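Side-chain contacts in quinoline 2-oxidoreductase medium subunit (Pseudomonas putida, PDB 1T3Q), which binds FAD as the flavoprotein subunit of a molybdenum hydroxylase acting on quinoline, and probably passes electrons on through that flavin: residues 37-40 against 44-47; 193-198 against 269-274; 211-216 against 245-250. All coordinates share one frame; numbering follows the deposited sequence.

Contact 1 (37-40 against 44-47); sequences LPLL and LVYP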
ATOM      1  N   LEU C  37      20.899 -22.820  19.977  1.00 18.62           N
ATOM      2  CA  LEU C  37      20.271 -21.650  19.376  1.00 19.16           C
ATOM      3  C   LEU C  37      19.436 -20.880  20.398  1.00 18.94           C
ATOM      4  O   LEU C  37      19.420 -19.649  20.385  1.00 18.30           O
ATOM      5  CB  LEU C  37      19.441 -22.044  18.144  1.00 17.65           C
ATOM      6  CG  LEU C  37      20.228 -22.687  16.988  1.00 22.56           C
ATOM      7  CD1 LEU C  37      19.451 -22.520  15.683  1.00 20.87           C
ATOM      8  CD2 LEU C  37      21.598 -22.048  16.846  1.00 22.24           C
ATOM      9  N   PRO C  38      18.719 -21.588  21.289  1.00 18.73           N
ATOM     10  CA  PRO C  38      17.953 -20.799  22.257  1.00 20.56           C
ATOM     11  C   PRO C  38      18.924 -19.943  23.082  1.00 21.69           C
ATOM     12  O   PRO C  38      18.634 -18.787  23.390  1.00 22.50           O
ATOM     13  CB  PRO C  38      17.251 -21.868  23.083  1.00 19.24           C
ATOM     14  CG  PRO C  38      16.932 -22.904  22.034  1.00 19.93           C
ATOM     15  CD  PRO C  38      18.254 -22.988  21.270  1.00 18.93           C
ATOM     16  N   LEU C  39      20.080 -20.511  23.422  1.00 22.22           N
ATOM     17  CA  LEU C  39      21.094 -19.786  24.187  1.00 22.32           C
ATOM     18  C   LEU C  39      21.591 -18.587  23.394  1.00 22.16           C
ATOM     19  O   LEU C  39      21.827 -17.515  23.957  1.00 22.68           O
ATOM     20  CB  LEU C  39      22.284 -20.691  24.525  1.00 23.49           C
ATOM     21  CG  LEU C  39      22.074 -21.802  25.555  1.00 25.55           C
ATOM     22  CD1 LEU C  39      23.355 -22.612  25.698  1.00 25.92           C
ATOM     23  CD2 LEU C  39      21.678 -21.190  26.891  1.00 27.82           C
ATOM     24  N   LEU C  40      21.758 -18.775  22.087  1.00 21.07           N
ATOM     25  CA  LEU C  40      22.210 -17.704  21.207  1.00 21.13           C
ATOM     26  C   LEU C  40      21.139 -16.628  21.100  1.00 21.60           C
ATOM     27  O   LEU C  40      21.448 -15.438  21.024  1.00 21.33           O
ATOM     28  CB  LEU C  40      22.529 -18.254  19.811  1.00 21.71           C
ATOM     29  CG  LEU C  40      23.843 -19.029  19.663  1.00 24.43           C
ATOM     30  CD1 LEU C  40      23.904 -19.695  18.298  1.00 23.32           C
ATOM     31  CD2 LEU C  40      25.013 -18.072  19.837  1.00 23.17           C
ATOM     32  N   LEU C  44      23.434 -15.597  25.415  1.00 24.70           N
ATOM     33  CA  LEU C  44      24.086 -16.102  26.619  1.00 25.46           C
ATOM     34  C   LEU C  44      25.459 -16.676  26.273  1.00 25.41           C
ATOM     35  O   LEU C  44      26.254 -16.978  27.161  1.00 27.24           O
ATOM     36  CB  LEU C  44      23.219 -17.173  27.284  1.00 24.17           C
ATOM     37  CG  LEU C  44      21.882 -16.666  27.833  1.00 27.03           C
ATOM     38  CD1 LEU C  44      21.072 -17.825  28.386  1.00 25.44           C
ATOM     39  CD2 LEU C  44      22.143 -15.625  28.918  1.00 27.89           C
ATOM     40  N   VAL C  45      25.720 -16.837  24.980  1.00 25.28           N
ATOM     41  CA  VAL C  45      27.008 -17.335  24.503  1.00 24.38           C
ATOM     42  C   VAL C  45      27.358 -16.539  23.259  1.00 25.59           C
ATOM     43  O   VAL C  45      26.470 -16.110  22.517  1.00 24.71           O
ATOM     44  CB  VAL C  45      26.976 -18.851  24.147  1.00 25.07           C
ATOM     45  CG1 VAL C  45      26.642 -19.672  25.388  1.00 25.48           C
ATOM     46  CG2 VAL C  45      25.971 -19.117  23.041  1.00 25.58           C
ATOM     47  N   TYR C  46      28.652 -16.331  23.033  1.00 24.66           N
ATOM     48  CA  TYR C  46      29.096 -15.564  21.883  1.00 24.55           C
ATOM     49  C   TYR C  46      30.188 -16.282  21.106  1.00 24.88           C
ATOM     50  O   TYR C  46      31.356 -15.902  21.161  1.00 25.13           O
ATOM     51  CB  TYR C  46      29.609 -14.193  22.329  1.00 26.13           C
ATOM     52  CG  TYR C  46      28.580 -13.352  23.046  1.00 26.58           C
ATOM     53  CD1 TYR C  46      28.289 -13.561  24.391  1.00 27.09           C
ATOM     54  CD2 TYR C  46      27.891 -12.343  22.372  1.00 27.72           C
ATOM     55  CE1 TYR C  46      27.335 -12.783  25.056  1.00 27.77           C
ATOM     56  CE2 TYR C  46      26.934 -11.560  23.023  1.00 28.56           C
ATOM     57  CZ  TYR C  46      26.663 -11.786  24.362  1.00 29.40           C
ATOM     58  OH  TYR C  46      25.729 -11.004  25.008  1.00 31.35           O
ATOM     59  N   PRO C  47      29.820 -17.333  20.364  1.00 24.47           N
ATOM     60  CA  PRO C  47      30.824 -18.066  19.590  1.00 22.85           C
ATOM     61  C   PRO C  47      31.328 -17.238  18.420  1.00 23.06           C
ATOM     62  O   PRO C  47      30.620 -16.376  17.904  1.00 24.54           O
ATOM     63  CB  PRO C  47      30.064 -19.305  19.133  1.00 24.12           C
ATOM     64  CG  PRO C  47      28.664 -18.772  18.940  1.00 25.22           C
ATOM     65  CD  PRO C  47      28.476 -17.913  20.179  1.00 24.39           C
TER

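Contact 2 (193-198 against 269-274); sequences VMAAAG and KAITQR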
ATOM      1  N   VAL C 193      11.075 -34.183  38.447  1.00 30.36           N
ATOM      2  CA  VAL C 193      11.767 -35.369  38.943  1.00 27.97           C
ATOM      3  C   VAL C 193      11.552 -36.553  38.004  1.00 27.76           C
ATOM      4  O   VAL C 193      10.471 -36.723  37.436  1.00 26.91           O
ATOM      5  CB  VAL C 193      11.261 -35.790  40.351  1.00 29.53           C
ATOM      6  CG1 VAL C 193      11.500 -34.674  41.358  1.00 29.62           C
ATOM      7  CG2 VAL C 193       9.772 -36.139  40.293  1.00 28.49           C
ATOM      8  N   MET C 194      12.592 -37.360  37.824  1.00 25.77           N
ATOM      9  CA  MET C 194      12.485 -38.549  36.990  1.00 24.25           C
ATOM     10  C   MET C 194      13.122 -39.703  37.747  1.00 23.29           C
ATOM     11  O   MET C 194      13.946 -39.488  38.635  1.00 22.31           O
ATOM     12  CB  MET C 194      13.163 -38.348  35.631  1.00 24.56           C
ATOM     13  CG  MET C 194      14.640 -37.984  35.671  1.00 23.86           C
ATOM     14  SD  MET C 194      15.298 -37.867  33.990  1.00 25.91           S
ATOM     15  CE  MET C 194      14.735 -36.260  33.503  1.00 24.47           C
ATOM     16  N   ALA C 195      12.716 -40.924  37.422  1.00 22.32           N
ATOM     17  CA  ALA C 195      13.255 -42.094  38.093  1.00 23.96           C
ATOM     18  C   ALA C 195      13.247 -43.304  37.172  1.00 24.05           C
ATOM     19  O   ALA C 195      12.397 -43.430  36.287  1.00 22.41           O
ATOM     20  CB  ALA C 195      12.454 -42.394  39.359  1.00 23.88           C
ATOM     21  N   ALA C 196      14.212 -44.185  37.386  1.00 23.46           N
ATOM     22  CA  ALA C 196      14.334 -45.396  36.597  1.00 23.82           C
ATOM     23  C   ALA C 196      14.538 -46.542  37.567  1.00 23.41           C
ATOM     24  O   ALA C 196      15.161 -46.379  38.619  1.00 23.13           O
ATOM     25  CB  ALA C 196      15.520 -45.290  35.642  1.00 23.63           C
ATOM     26  N   ALA C 197      13.996 -47.701  37.222  1.00 24.05           N
ATOM     27  CA  ALA C 197      14.131 -48.868  38.075  1.00 23.30           C
ATOM     28  C   ALA C 197      14.482 -50.066  37.212  1.00 25.24           C
ATOM     29  O   ALA C 197      13.727 -50.430  36.307  1.00 24.15           O
ATOM     30  CB  ALA C 197      12.832 -49.123  38.829  1.00 24.25           C
ATOM     31  N   GLY C 198      15.646 -50.649  37.483  1.00 24.24           N
ATOM     32  CA  GLY C 198      16.092 -51.820  36.750  1.00 24.73           C
ATOM     33  C   GLY C 198      16.052 -52.986  37.717  1.00 25.15           C
ATOM     34  O   GLY C 198      16.728 -52.966  38.748  1.00 25.01           O
ATOM     35  N   LYS C 269       9.538 -39.265  45.648  1.00 26.36           N
ATOM     36  CA  LYS C 269       9.163 -40.472  46.370  1.00 27.75           C
ATOM     37  C   LYS C 269       7.980 -41.163  45.686  1.00 28.03           C
ATOM     38  O   LYS C 269       7.969 -42.388  45.527  1.00 26.68           O
ATOM     39  CB  LYS C 269       8.821 -40.103  47.820  1.00 29.64           C
ATOM     40  CG  LYS C 269       8.672 -41.273  48.781  1.00 34.41           C
ATOM     41  CD  LYS C 269       7.278 -41.873  48.725  1.00 37.93           C
ATOM     42  CE  LYS C 269       7.086 -42.926  49.807  1.00 39.86           C
ATOM     43  NZ  LYS C 269       5.697 -43.464  49.801  1.00 41.54           N
ATOM     44  N   ALA C 270       6.995 -40.375  45.263  1.00 27.26           N
ATOM     45  CA  ALA C 270       5.811 -40.918  44.599  1.00 26.81           C
ATOM     46  C   ALA C 270       6.160 -41.551  43.257  1.00 26.20           C
ATOM     47  O   ALA C 270       5.669 -42.626  42.922  1.00 25.89           O
ATOM     48  CB  ALA C 270       4.771 -39.815  44.397  1.00 25.03           C
ATOM     49  N   ILE C 271       7.009 -40.878  42.492  1.00 27.29           N
ATOM     50  CA  ILE C 271       7.414 -41.377  41.185  1.00 27.05           C
ATOM     51  C   ILE C 271       8.291 -42.626  41.298  1.00 27.21           C
ATOM     52  O   ILE C 271       8.148 -43.574  40.519  1.00 26.53           O
ATOM     53  CB  ILE C 271       8.176 -40.289  40.406  1.00 28.26           C
ATOM     54  CG1 ILE C 271       7.271 -39.065  40.223  1.00 29.47           C
ATOM     55  CG2 ILE C 271       8.641 -40.828  39.062  1.00 29.39           C
ATOM     56  CD1 ILE C 271       5.972 -39.357  39.490  1.00 31.06           C
ATOM     57  N   THR C 272       9.197 -42.624  42.269  1.00 26.04           N
ATOM     58  CA  THR C 272      10.095 -43.757  42.471  1.00 25.86           C
ATOM     59  C   THR C 272       9.308 -45.006  42.845  1.00 26.49           C
ATOM     60  O   THR C 272       9.558 -46.091  42.320  1.00 24.58           O
ATOM     61  CB  THR C 272      11.129 -43.448  43.570  1.00 25.12           C
ATOM     62  OG1 THR C 272      11.999 -42.406  43.114  1.00 22.39           O
ATOM     63  CG2 THR C 272      11.955 -44.686  43.902  1.00 24.27           C
ATOM     64  N   GLN C 273       8.348 -44.848  43.751  1.00 25.85           N
ATOM     65  CA  GLN C 273       7.519 -45.966  44.170  1.00 26.22           C
ATOM     66  C   GLN C 273       6.765 -46.514  42.965  1.00 25.97           C
ATOM     67  O   GLN C 273       6.673 -47.727  42.768  1.00 26.38           O
ATOM     68  CB  GLN C 273       6.530 -45.504  45.242  1.00 26.13           C
ATOM     69  CG  GLN C 273       5.432 -46.498  45.541  1.00 29.80           C
ATOM     70  CD  GLN C 273       4.546 -46.061  46.692  1.00 31.89           C
ATOM     71  OE1 GLN C 273       3.474 -46.620  46.905  1.00 34.88           O
ATOM     72  NE2 GLN C 273       4.998 -45.065  47.448  1.00 32.25           N
ATOM     73  N   ARG C 274       6.241 -45.608  42.148  1.00 25.94           N
ATOM     74  CA  ARG C 274       5.488 -45.986  40.962  1.00 25.77           C
ATOM     75  C   ARG C 274       6.322 -46.777  39.957  1.00 24.91           C
ATOM     76  O   ARG C 274       5.878 -47.809  39.449  1.00 23.34           O
ATOM     77  CB  ARG C 274       4.929 -44.736  40.277  1.00 28.91           C
ATOM     78  CG  ARG C 274       4.078 -45.039  39.057  1.00 33.47           C
ATOM     79  CD  ARG C 274       3.897 -43.803  38.192  1.00 36.37           C
ATOM     80  NE  ARG C 274       3.221 -42.716  38.892  1.00 37.43           N
ATOM     81  CZ  ARG C 274       3.091 -41.485  38.404  1.00 38.50           C
ATOM     82  NH1 ARG C 274       2.454 -40.556  39.104  1.00 38.93           N
ATOM     83  NH2 ARG C 274       3.605 -41.181  37.220  1.00 36.84           N
TER

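Contact 3 (211-216 against 245-250); sequences IALGAV and ELATEG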
ATOM      1  N   ILE C 211      18.078 -48.575  41.287  1.00 21.65           N
ATOM      2  CA  ILE C 211      17.111 -47.487  41.350  1.00 21.06           C
ATOM      3  C   ILE C 211      17.871 -46.179  41.188  1.00 21.85           C
ATOM      4  O   ILE C 211      18.869 -45.953  41.874  1.00 20.84           O
ATOM      5  CB  ILE C 211      16.386 -47.470  42.714  1.00 21.25           C
ATOM      6  CG1 ILE C 211      15.835 -48.865  43.029  1.00 21.84           C
ATOM      7  CG2 ILE C 211      15.266 -46.431  42.701  1.00 21.71           C
ATOM      8  CD1 ILE C 211      14.934 -49.437  41.950  1.00 21.11           C
ATOM      9  N   ALA C 212      17.404 -45.324  40.283  1.00 21.64           N
ATOM     10  CA  ALA C 212      18.062 -44.047  40.036  1.00 22.60           C
ATOM     11  C   ALA C 212      17.074 -42.898  39.896  1.00 23.24           C
ATOM     12  O   ALA C 212      16.003 -43.049  39.313  1.00 23.27           O
ATOM     13  CB  ALA C 212      18.923 -44.141  38.777  1.00 20.96           C
ATOM     14  N   LEU C 213      17.449 -41.744  40.437  1.00 22.62           N
ATOM     15  CA  LEU C 213      16.614 -40.554  40.358  1.00 23.53           C
ATOM     16  C   LEU C 213      17.366 -39.451  39.629  1.00 24.34           C
ATOM     17  O   LEU C 213      18.562 -39.248  39.852  1.00 22.83           O
ATOM     18  CB  LEU C 213      16.227 -40.067  41.758  1.00 25.47           C
ATOM     19  CG  LEU C 213      15.118 -40.829  42.490  1.00 26.76           C
ATOM     20  CD1 LEU C 213      15.565 -42.254  42.789  1.00 26.42           C
ATOM     21  CD2 LEU C 213      14.784 -40.106  43.779  1.00 27.48           C
ATOM     22  N   GLY C 214      16.662 -38.745  38.751  1.00 23.32           N
ATOM     23  CA  GLY C 214      17.283 -37.665  38.012  1.00 24.84           C
ATOM     24  C   GLY C 214      16.502 -36.375  38.162  1.00 24.99           C
ATOM     25  O   GLY C 214      15.356 -36.386  38.614  1.00 23.95           O
ATOM     26  N   ALA C 215      17.130 -35.263  37.788  1.00 25.22           N
ATOM     27  CA  ALA C 215      16.506 -33.944  37.855  1.00 26.86           C
ATOM     28  C   ALA C 215      16.250 -33.462  39.279  1.00 27.60           C
ATOM     29  O   ALA C 215      15.747 -32.360  39.484  1.00 29.47           O
ATOM     30  CB  ALA C 215      15.203 -33.941  37.057  1.00 25.86           C
ATOM     31  N   VAL C 216      16.579 -34.287  40.265  1.00 28.82           N
ATOM     32  CA  VAL C 216      16.390 -33.885  41.651  1.00 28.91           C
ATOM     33  C   VAL C 216      17.649 -33.138  42.059  1.00 28.90           C
ATOM     34  O   VAL C 216      17.592 -32.093  42.710  1.00 27.75           O
ATOM     35  CB  VAL C 216      16.178 -35.102  42.572  1.00 29.82           C
ATOM     36  CG1 VAL C 216      15.998 -34.638  44.009  1.00 31.12           C
ATOM     37  CG2 VAL C 216      14.957 -35.876  42.125  1.00 29.52           C
ATOM     38  N   GLU C 245      11.392 -44.250  49.852  1.00 24.72           N
ATOM     39  CA  GLU C 245      11.829 -43.382  50.943  1.00 25.28           C
ATOM     40  C   GLU C 245      13.353 -43.416  51.034  1.00 25.69           C
ATOM     41  O   GLU C 245      14.007 -42.378  51.145  1.00 24.10           O
ATOM     42  CB  GLU C 245      11.235 -43.859  52.269  1.00 26.86           C
ATOM     43  CG  GLU C 245       9.731 -43.677  52.388  1.00 29.26           C
ATOM     44  N   LEU C 246      13.910 -44.624  50.990  1.00 24.82           N
ATOM     45  CA  LEU C 246      15.353 -44.813  51.064  1.00 25.24           C
ATOM     46  C   LEU C 246      16.060 -44.153  49.892  1.00 24.66           C
ATOM     47  O   LEU C 246      17.144 -43.595  50.045  1.00 25.14           O
ATOM     48  CB  LEU C 246      15.690 -46.305  51.082  1.00 24.77           C
ATOM     49  CG  LEU C 246      15.305 -47.101  52.329  1.00 26.53           C
ATOM     50  CD1 LEU C 246      15.575 -48.578  52.089  1.00 24.23           C
ATOM     51  CD2 LEU C 246      16.099 -46.597  53.527  1.00 26.02           C
ATOM     52  N   ALA C 247      15.439 -44.212  48.720  1.00 25.17           N
ATOM     53  CA  ALA C 247      16.010 -43.631  47.509  1.00 24.71           C
ATOM     54  C   ALA C 247      16.018 -42.107  47.501  1.00 26.03           C
ATOM     55  O   ALA C 247      16.842 -41.493  46.825  1.00 24.29           O
ATOM     56  CB  ALA C 247      15.254 -44.139  46.290  1.00 24.78           C
ATOM     57  N   THR C 248      15.107 -41.494  48.248  1.00 27.41           N
ATOM     58  CA  THR C 248      15.018 -40.038  48.265  1.00 30.04           C
ATOM     59  C   THR C 248      15.609 -39.372  49.496  1.00 31.86           C
ATOM     60  O   THR C 248      15.820 -38.160  49.507  1.00 33.41           O
ATOM     61  CB  THR C 248      13.549 -39.580  48.113  1.00 29.94           C
ATOM     62  OG1 THR C 248      12.756 -40.142  49.166  1.00 31.18           O
ATOM     63  CG2 THR C 248      12.989 -40.038  46.773  1.00 30.73           C
ATOM     64  N   GLU C 249      15.889 -40.149  50.535  1.00 34.27           N
ATOM     65  CA  GLU C 249      16.456 -39.561  51.741  1.00 36.04           C
ATOM     66  C   GLU C 249      17.873 -39.064  51.474  1.00 36.33           C
ATOM     67  O   GLU C 249      18.682 -39.749  50.841  1.00 37.99           O
ATOM     68  N   GLY C 250      18.160 -37.855  51.945  1.00 36.70           N
ATOM     69  CA  GLY C 250      19.474 -37.280  51.736  1.00 35.62           C
ATOM     70  C   GLY C 250      19.513 -36.372  50.523  1.00 34.93           C
ATOM     71  O   GLY C 250      20.437 -35.574  50.367  1.00 35.71           O
TER

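Contact 1 (37-40 against 44-47)
Leu40 meets Val45 and Pro47 where the short helix 36-41 gives way to the loop that leads into strand 49-52. This lies in the FAD-binding domain of the PCMH type, and the helix begins at Leu36, the last residue of the glycine-containing FAD-binding run Ala31 to Leu36. The chain turns back on itself after the helix. One backbone hydrogen bond ties the turn: Leu44 N donates to Leu39 O at 2.9 Å.

Leu40 starts pointing away from the loop. Its CB makes no close contact there. Leu40 CG stands beside the backbone N, with chi1 at -76°, and comes within 4.0 Å of Val45 CG2. From CG the branch CD2 turns back to the loop and does most of the touching. Leu40 CD2 lies 3.5 Å from Val45 CG2. The Leu40 and Val45 side chains cross at about a right angle. Leu40 also packs on Phe3, Pro4 and Phe6 and is buried.

Leu39 touches the start of the loop. Leu39 CD2 meets Leu44 CD1 at 3.7 Å, and these two side chains also cross nearly at right angles. Leu44 is exposed, so this pair lies at the outer edge of the contact. Tyr46 points away from the helix, and its OH is hydrogen-bonded to Gln132 OE1 of the large subunit. Back at the helix, Leu40 CD2 also presses on the ring carbon Pro47 CD at 3.5 Å, tighter than usual van der Waals contact.

Contact 2 (193-198 against 269-274)
Val193 and Ala195 face Ile271 and Thr272, as strand 193-202 packs against the long helix 261-284. This is sheet-on-helix packing within the CO dehydrogenase flavoprotein C-terminal domain. The two segments run roughly the same way, 24° apart, with their axes 7.7 Å apart at the closest point.

Val193 directs its CB to the helix. Its CG1 is anti to the carbonyl carbon, with chi1 at -61°. That places CG2 between the backbone N and the carbonyl carbon, and Val193 CG2 reaches Ile271 CG1 at 3.8 Å. Ile271 divides its work between two branches. CG1 serves Val193, while Ile271 CG2, anti to the backbone N, lies 4.1 Å from Ala195 CB. The tip Ile271 CD1 turns to Arg274 instead and rests over one face of the guanidinium, near the rim.

Thr272 presents OG1 to the strand, 3.8 Å from Ala195 CB. This is packing. The hydroxyl's hydrogen-bond partner is Ala268 O, one turn back in the helix, so the buried polar atom is satisfied within its own helix. The methyl of Ala195 thus sits against both Ile271 and Thr272.

Around the contact, strand 177-183 pairs with one edge of strand 193-202 and strand 205-214 with the other. Asp181 of strand 177-183 forms a salt bridge with Arg274. On the other face of the sheet, Met194 and Ala196 pack on Phe126 of helix 123-130.

Contact 3 (211-216 against 245-250)
Leu213 carries most of the strand's side of this contact, reaching from strand 205-214 to the C-terminal end of helix 237-248. Its two methyls have different partners. Leu213 CD1 lies 4.0 Å from Ala247 CB. Leu213 CD2 packs on Thr248 CG2 at 3.5 Å, a tight carbon pair, and is 3.9 Å from Ala247 O. Ile211 adds a looser touch, with Ile211 CG2 at 4.3 Å from Ala247 CB. The rest of its side chain leads away to Asn227 and Leu230 of helix 224-230.

The Thr248 torsion sets its methyl in place. With chi1 at 58°, CG2 is anti to the carbonyl carbon and turned to Leu213, while OG1 is directed back along the helix. There OG1 bonds to Ala244 O, so the methyl and the hydroxyl each have their own side.

The backbone behind Thr248 is fixed by the last turn of the helix. Glu245 O accepts from Glu249 N at 3.0 Å and from Thr248 N at 3.2 Å. Glu249 is the first residue to leave the helical course.

The contact is buried packing in the C-terminal domain, away from the FAD site. Leu251, in the loop after the helix, also covers Leu213. Helix 261-284 lies alongside, with Thr272 against Ile211 and Ala268 against Thr248. Across the sheet, Ala212 packs on helix 123-130, and strand 205-214 itself runs between strands 193-202 and 221-222.

Contacts 2 and 3 are neighbours in the C-terminal domain, with centres about 8 Å apart. Their strands are adjacent in one antiparallel sheet, and Met194 O lies 2.8 Å from Gly214 N, a probable hydrogen bond. Thr272 OG1 of contact 2 also packs on Leu213 CG of contact 3, at 3.6 Å. In sequence, contact 3 is nested inside the loop that contact 2 closes. Contact 1 stands apart in the FAD-binding domain, its centre about 34 Å from that of contact 2 and about 33 Å from that of contact 3. The side chain of Leu39 comes within about 6 Å of FAD, whereas that of Val193 is about 13 Å away.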